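Local atomic coordinates of bifunctional dTDP-4-dehydrorhamnose 3,5-epimerase/dTDP-4-dehydrorhamnose reductase (Arabidopsis thaliana, PDB entry 4QQR), a protein that catalyses the 3,5-epimerisation and the NADPH-dependent 4-keto reduction that turn dTDP-4-keto-6-deoxy-glucose into dTDP-L-rhamnose in plants. Residues S62-A67 and L95-I100. Sequence-based numbering, arbitrary orientation.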
loop_
_atom_site.group_PDB
_atom_site.type_symbol
_atom_site.label_atom_id
_atom_site.label_comp_id
_atom_site.label_asym_id
_atom_site.label_seq_id
_atom_site.Cartn_x
_atom_site.Cartn_y
_atom_site.Cartn_z
ATOM N N SER A 62 0.753 22.575 -16.171
ATOM C CA SER A 62 1.940 23.010 -15.459
ATOM C C SER A 62 2.009 22.323 -14.089
ATOM O O SER A 62 3.103 22.132 -13.528
ATOM C CB SER A 62 1.941 24.534 -15.285
ATOM O OG SER A 62 0.884 24.948 -14.439
ATOM N N HIS A 63 0.837 21.985 -13.544
ATOM C CA HIS A 63 0.723 21.306 -12.248
ATOM C C HIS A 63 -0.520 20.410 -12.286
ATOM O O HIS A 63 -1.388 20.592 -13.144
ATOM C CB HIS A 63 0.585 22.300 -11.075
ATOM C CG HIS A 63 1.636 23.376 -11.029
ATOM N ND1 HIS A 63 1.741 24.368 -11.986
ATOM C CD2 HIS A 63 2.596 23.641 -10.110
ATOM C CE1 HIS A 63 2.740 25.173 -11.675
ATOM N NE2 HIS A 63 3.274 24.758 -10.539
ATOM N N VAL A 64 -0.606 19.460 -11.348
ATOM C CA VAL A 64 -1.687 18.464 -11.302
ATOM C C VAL A 64 -2.268 18.389 -9.893
ATOM O O VAL A 64 -1.541 18.441 -8.921
ATOM C CB VAL A 64 -1.189 17.035 -11.724
ATOM C CG1 VAL A 64 -2.277 15.966 -11.506
ATOM C CG2 VAL A 64 -0.698 17.014 -13.159
ATOM N N PHE A 65 -3.584 18.266 -9.788
ATOM C CA PHE A 65 -4.256 18.219 -8.491
ATOM C C PHE A 65 -5.061 16.942 -8.367
ATOM O O PHE A 65 -5.908 16.650 -9.204
ATOM C CB PHE A 65 -5.176 19.424 -8.331
ATOM C CG PHE A 65 -4.447 20.714 -8.135
ATOM C CD1 PHE A 65 -3.817 21.337 -9.205
ATOM C CD2 PHE A 65 -4.398 21.316 -6.877
ATOM C CE1 PHE A 65 -3.129 22.527 -9.028
ATOM C CE2 PHE A 65 -3.713 22.517 -6.685
ATOM C CZ PHE A 65 -3.082 23.125 -7.763
ATOM N N ASN A 66 -4.785 16.173 -7.328
ATOM C CA ASN A 66 -5.525 14.944 -7.089
ATOM C C ASN A 66 -6.565 15.102 -5.967
ATOM O O ASN A 66 -6.252 14.997 -4.776
ATOM C CB ASN A 66 -4.560 13.796 -6.775
ATOM C CG ASN A 66 -5.279 12.555 -6.266
ATOM O OD1 ASN A 66 -6.408 12.269 -6.671
ATOM N ND2 ASN A 66 -4.630 11.819 -5.371
ATOM N N ALA A 67 -7.807 15.353 -6.348
ATOM C CA ALA A 67 -8.874 15.428 -5.365
ATOM C C ALA A 67 -9.783 14.219 -5.546
ATOM O O ALA A 67 -10.886 14.187 -5.023
ATOM C CB ALA A 67 -9.642 16.713 -5.520
ATOM N N LEU A 95 -1.050 6.031 -6.848
ATOM C CA LEU A 95 0.347 5.699 -7.071
ATOM C C LEU A 95 0.697 5.821 -8.566
ATOM O O LEU A 95 1.756 6.353 -8.908
ATOM C CB LEU A 95 0.689 4.307 -6.523
ATOM C CG LEU A 95 1.180 4.147 -5.074
ATOM C CD1 LEU A 95 1.813 5.412 -4.547
ATOM C CD2 LEU A 95 0.091 3.708 -4.154
ATOM N N THR A 96 -0.194 5.346 -9.447
ATOM C CA THR A 96 -0.013 5.485 -10.899
ATOM C C THR A 96 0.081 6.942 -11.324
ATOM O O THR A 96 0.953 7.311 -12.124
ATOM C CB THR A 96 -1.130 4.791 -11.704
ATOM O OG1 THR A 96 -0.971 3.371 -11.608
ATOM C CG2 THR A 96 -1.055 5.175 -13.167
ATOM N N LEU A 97 -0.804 7.774 -10.773
ATOM C CA LEU A 97 -0.789 9.222 -11.050
ATOM C C LEU A 97 0.506 9.881 -10.570
ATOM O O LEU A 97 1.105 10.663 -11.294
ATOM C CB LEU A 97 -2.018 9.926 -10.455
ATOM C CG LEU A 97 -2.088 11.445 -10.649
ATOM C CD1 LEU A 97 -2.303 11.839 -12.090
ATOM C CD2 LEU A 97 -3.167 12.033 -9.811
ATOM N N ALA A 98 0.945 9.553 -9.359
ATOM C CA ALA A 98 2.192 10.106 -8.822
ATOM C C ALA A 98 3.390 9.769 -9.709
ATOM O O ALA A 98 4.285 10.578 -9.899
ATOM C CB ALA A 98 2.427 9.586 -7.423
ATOM N N ASP A 99 3.376 8.557 -10.241
ATOM C CA ASP A 99 4.461 8.002 -11.034
ATOM C C ASP A 99 4.640 8.775 -12.324
ATOM O O ASP A 99 5.728 9.252 -12.644
ATOM C CB ASP A 99 4.136 6.540 -11.360
ATOM C CG ASP A 99 5.333 5.786 -11.866
ATOM O OD1 ASP A 99 5.490 5.666 -13.095
ATOM O OD2 ASP A 99 6.118 5.312 -11.023
ATOM N N ILE A 100 3.538 8.865 -13.062
ATOM C CA ILE A 100 3.476 9.578 -14.322
ATOM C C ILE A 100 3.859 11.059 -14.146
ATOM O O ILE A 100 4.607 11.616 -14.959
ATOM C CB ILE A 100 2.070 9.407 -14.950
ATOM C CG1 ILE A 100 1.835 7.939 -15.326
ATOM C CG2 ILE A 100 1.882 10.317 -16.161
ATOM C CD1 ILE A 100 0.405 7.631 -15.746
#
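Ser62 OG is held by both His63 ND1 (2.7 Å) and the backbone N of Asn14 just before strand 63-66, whose Val64 and Asn66 meet the single side chain of Leu97 on helix 80-103. The hydroxyl lies in the plane of the imidazole, at its edge. This is a piece of the Rossmann fold: strand, helix and the neighbouring parallel strand 107-113 form a beta-alpha-beta crossover, and the contact seats the helix on one face of the sheet. Because residues two apart on a strand share a face, Val64 and Asn66 both point at the helix, while Phe65 points away and packs on Phe15 of strand 14-18.

A branched leucine suits the meeting point, since its two methyls can serve two neighbours. The side chain of Leu97 leaves the helix toward the strand, and with CG anti to the backbone N (chi1 178°) it continues outward, so that CD1 meets Val64 CG1 tip to tip at 4.2 Å. Beta-branched Val64 is at home in an extended strand and presents an apolar end. Around them Leu46, Ile52 and Tyr18 also pack against Leu97, in keeping with its burial.

Asn66 is polar yet buried, and its amide is provided for: OD1 accepts from Ala68 N, an Asx turn as the chain leaves the strand toward Gly69, probably an NADPH-binding residue, and ND2 makes a weak bond to Asn110 OD1. The aliphatic base of the side chain is left for the helix, with Asn66 CB lying 3.8 Å from Leu97 CD2.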